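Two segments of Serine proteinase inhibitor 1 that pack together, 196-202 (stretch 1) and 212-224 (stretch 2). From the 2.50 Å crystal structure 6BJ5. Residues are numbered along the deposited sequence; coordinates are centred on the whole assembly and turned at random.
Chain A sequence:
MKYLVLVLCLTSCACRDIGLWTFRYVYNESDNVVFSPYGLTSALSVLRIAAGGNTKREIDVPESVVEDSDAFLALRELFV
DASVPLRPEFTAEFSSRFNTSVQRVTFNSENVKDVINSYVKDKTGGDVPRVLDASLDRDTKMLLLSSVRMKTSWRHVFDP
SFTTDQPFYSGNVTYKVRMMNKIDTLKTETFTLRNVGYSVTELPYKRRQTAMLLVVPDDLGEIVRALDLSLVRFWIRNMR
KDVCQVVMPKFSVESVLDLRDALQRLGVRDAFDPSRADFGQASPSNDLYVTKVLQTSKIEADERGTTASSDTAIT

Stretch 1 196-202: VGYSVTE
Stretch 2 (212-224) MLLVVPDDLGEIV

Residues 212-217 and 198-202 form neighbouring antiparallel strands, their axes 161° apart and 4.5 Å at closest approach, and both strands keep extended backbone angles. Together the two stretches bury 692 Å².

Stretch 2 enters with Met212, whose side chain (t, t, m) points away from the partner, while its O lies 3.3 Å from Glu202 CA in a CA-H...O contact. Leu213 (m, t) pairs with Glu202 (CA-CA 4.6 Å); its CD2 packs 3.6 Å from Glu202 OE1, a buried carboxylate satisfied elsewhere in the structure. Leu214 (t, p) faces Thr201 in a hydrogen-bonded pair: Leu214 N donates to Thr201 O and Thr201 N to Leu214 O, both at 2.8 Å. Leu214 O also accepts from a water at 3.0 Å, which hydrogen-bonds Thr201 OG1 (m) and Ser199 OG (p), each at 2.6 Å, so both hydroxyls have a polar partner.

Val215 and Val200, both t, pair at CA-CA 4.5 Å on the face shared with Tyr198, Pro217, Leu213 and Glu202; their CG2 atoms meet at 4.1 Å, beta-branched side chains suiting an extended strand. Val216 (t) repeats the ladder: Val216 N to Ser199 O and Ser199 N to Val216 O, both 3.1 Å. Pro217, without an amide hydrogen, suits a non-hydrogen-bonded position opposite Tyr198 (CA-CA 3.9 Å; CB to CB 3.6 Å).

Asp218 N closes the ladder on Gly197 O at 2.9 Å. Gly197 has phi 79°, which favours glycine, and an ideal CB there would lie 2.7 Å from Asp218 OD2. Asp219 (t) caps the following helix: its OD1 accepts a weak 3.4 Å bond from Glu222 N, and its CB touches Val196 CG2 at 3.5 Å. From that helix Ile223 (m, m) sets CD1 over one face of the Tyr198 ring (p, chi2 89°), 3.7 Å from the centroid, a CH-pi contact.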

# COMPACT_ATOMS: atom_id res chain seq x y z
N VAL A 196 -0.39 -21.26 -11.54
CA VAL A 196 0.43 -22.00 -12.46
C VAL A 196 1.60 -22.52 -11.65
O VAL A 196 2.75 -22.48 -12.09
CB VAL A 196 0.89 -21.12 -13.62
CG1 VAL A 196 -0.27 -20.80 -14.54
CG2 VAL A 196 1.47 -19.83 -13.06
N GLY A 197 1.29 -23.03 -10.47
CA GLY A 197 2.29 -23.54 -9.55
C GLY A 197 3.03 -22.45 -8.79
O GLY A 197 3.72 -21.60 -9.38
N TYR A 198 2.92 -22.51 -7.47
CA TYR A 198 3.49 -21.51 -6.57
C TYR A 198 3.30 -22.01 -5.15
O TYR A 198 2.55 -22.96 -4.89
CB TYR A 198 2.83 -20.13 -6.75
CG TYR A 198 1.34 -20.04 -6.40
CD1 TYR A 198 0.92 -19.74 -5.10
CD2 TYR A 198 0.37 -20.21 -7.38
CE1 TYR A 198 -0.42 -19.63 -4.79
CE2 TYR A 198 -0.97 -20.11 -7.07
CZ TYR A 198 -1.36 -19.82 -5.78
OH TYR A 198 -2.69 -19.72 -5.46
N SER A 199 3.96 -21.34 -4.22
CA SER A 199 3.77 -21.58 -2.80
C SER A 199 3.40 -20.28 -2.12
O SER A 199 3.57 -19.19 -2.66
CB SER A 199 5.03 -22.14 -2.15
OG SER A 199 6.03 -21.15 -2.20
N VAL A 200 2.87 -20.40 -0.90
CA VAL A 200 2.57 -19.26 -0.06
C VAL A 200 3.03 -19.61 1.34
O VAL A 200 2.79 -20.73 1.82
CB VAL A 200 1.07 -18.88 -0.08
CG1 VAL A 200 0.80 -17.68 0.80
CG2 VAL A 200 0.61 -18.62 -1.49
N THR A 201 3.72 -18.68 2.00
CA THR A 201 4.35 -18.95 3.28
C THR A 201 4.13 -17.75 4.19
O THR A 201 4.34 -16.61 3.77
CB THR A 201 5.85 -19.23 3.09
OG1 THR A 201 6.02 -20.33 2.18
CG2 THR A 201 6.53 -19.53 4.42
N GLU A 202 3.77 -18.00 5.45
CA GLU A 202 3.43 -16.93 6.37
C GLU A 202 4.57 -16.69 7.33
O GLU A 202 4.88 -17.52 8.18
CB GLU A 202 2.13 -17.24 7.13
CG GLU A 202 1.71 -16.04 7.94
CD GLU A 202 0.32 -16.13 8.51
OE1 GLU A 202 -0.63 -16.36 7.73
OE2 GLU A 202 0.18 -15.89 9.72
N MET A 212 3.71 -11.49 7.11
CA MET A 212 4.03 -11.42 5.69
C MET A 212 3.70 -12.74 5.02
O MET A 212 4.15 -13.80 5.47
CB MET A 212 5.49 -11.03 5.44
CG MET A 212 5.82 -11.01 3.95
SD MET A 212 7.47 -10.41 3.51
CE MET A 212 7.22 -8.64 3.70
N LEU A 213 2.88 -12.67 4.00
CA LEU A 213 2.66 -13.79 3.10
C LEU A 213 3.67 -13.64 1.99
O LEU A 213 3.73 -12.59 1.34
CB LEU A 213 1.23 -13.78 2.56
CG LEU A 213 0.13 -13.86 3.63
CD1 LEU A 213 -1.22 -13.79 2.98
CD2 LEU A 213 0.26 -15.15 4.46
N LEU A 214 4.47 -14.67 1.79
CA LEU A 214 5.46 -14.71 0.72
C LEU A 214 4.95 -15.72 -0.31
O LEU A 214 4.65 -16.87 0.03
CB LEU A 214 6.82 -15.07 1.29
CG LEU A 214 7.99 -15.39 0.34
CD1 LEU A 214 8.47 -14.14 -0.39
CD2 LEU A 214 9.13 -16.02 1.09
N VAL A 215 4.80 -15.26 -1.54
CA VAL A 215 4.23 -15.98 -2.66
C VAL A 215 5.33 -16.18 -3.69
O VAL A 215 5.81 -15.20 -4.27
CB VAL A 215 3.05 -15.19 -3.27
CG1 VAL A 215 2.39 -15.95 -4.44
CG2 VAL A 215 2.02 -14.85 -2.18
N VAL A 216 5.74 -17.43 -3.93
CA VAL A 216 6.83 -17.72 -4.86
C VAL A 216 6.25 -18.51 -6.03
O VAL A 216 5.99 -19.71 -5.88
CB VAL A 216 7.98 -18.49 -4.19
CG1 VAL A 216 9.07 -18.75 -5.23
CG2 VAL A 216 8.53 -17.76 -2.95
N PRO A 217 6.07 -17.90 -7.22
CA PRO A 217 5.39 -18.61 -8.31
C PRO A 217 6.29 -18.95 -9.47
O PRO A 217 7.41 -18.44 -9.59
CB PRO A 217 4.33 -17.60 -8.75
CG PRO A 217 5.11 -16.29 -8.69
CD PRO A 217 6.10 -16.45 -7.49
N ASP A 218 5.80 -19.81 -10.36
CA ASP A 218 6.47 -20.03 -11.63
C ASP A 218 6.17 -18.94 -12.65
O ASP A 218 6.92 -18.79 -13.62
CB ASP A 218 6.07 -21.40 -12.20
CG ASP A 218 6.39 -22.55 -11.25
OD1 ASP A 218 7.32 -22.42 -10.41
OD2 ASP A 218 5.71 -23.59 -11.34
N ASP A 219 5.09 -18.18 -12.43
CA ASP A 219 4.69 -17.05 -13.29
C ASP A 219 4.05 -16.01 -12.38
O ASP A 219 2.93 -16.21 -11.89
CB ASP A 219 3.71 -17.48 -14.38
CG ASP A 219 3.40 -16.36 -15.40
OD1 ASP A 219 3.67 -15.17 -15.11
OD2 ASP A 219 2.85 -16.65 -16.48
N LEU A 220 4.77 -14.92 -12.13
CA LEU A 220 4.26 -13.90 -11.23
C LEU A 220 3.05 -13.19 -11.83
O LEU A 220 2.01 -13.06 -11.18
CB LEU A 220 5.37 -12.91 -10.90
CG LEU A 220 5.03 -11.76 -9.97
CD1 LEU A 220 4.58 -12.32 -8.64
CD2 LEU A 220 6.28 -10.92 -9.81
N GLY A 221 3.16 -12.77 -13.10
CA GLY A 221 2.08 -12.02 -13.72
C GLY A 221 0.74 -12.73 -13.67
O GLY A 221 -0.31 -12.09 -13.57
N GLU A 222 0.76 -14.06 -13.72
CA GLU A 222 -0.47 -14.82 -13.57
C GLU A 222 -1.03 -14.69 -12.15
O GLU A 222 -2.25 -14.59 -11.96
CB GLU A 222 -0.24 -16.27 -13.96
CG GLU A 222 -1.47 -16.90 -14.61
CD GLU A 222 -1.86 -16.24 -15.95
OE1 GLU A 222 -1.00 -15.56 -16.56
OE2 GLU A 222 -3.02 -16.39 -16.39
N ILE A 223 -0.16 -14.72 -11.13
CA ILE A 223 -0.62 -14.49 -9.76
C ILE A 223 -1.22 -13.10 -9.61
O ILE A 223 -2.22 -12.91 -8.91
CB ILE A 223 0.53 -14.68 -8.76
CG1 ILE A 223 1.02 -16.12 -8.80
CG2 ILE A 223 0.06 -14.33 -7.37
CD1 ILE A 223 -0.05 -17.08 -8.46
N VAL A 224 -0.60 -12.10 -10.23
CA VAL A 224 -1.10 -10.74 -10.12
C VAL A 224 -2.52 -10.65 -10.68
O VAL A 224 -3.43 -10.10 -10.04
CB VAL A 224 -0.14 -9.76 -10.81
CG1 VAL A 224 -0.80 -8.42 -11.03
CG2 VAL A 224 1.12 -9.61 -9.98
O HOH W 1 6.17 -19.42 -0.24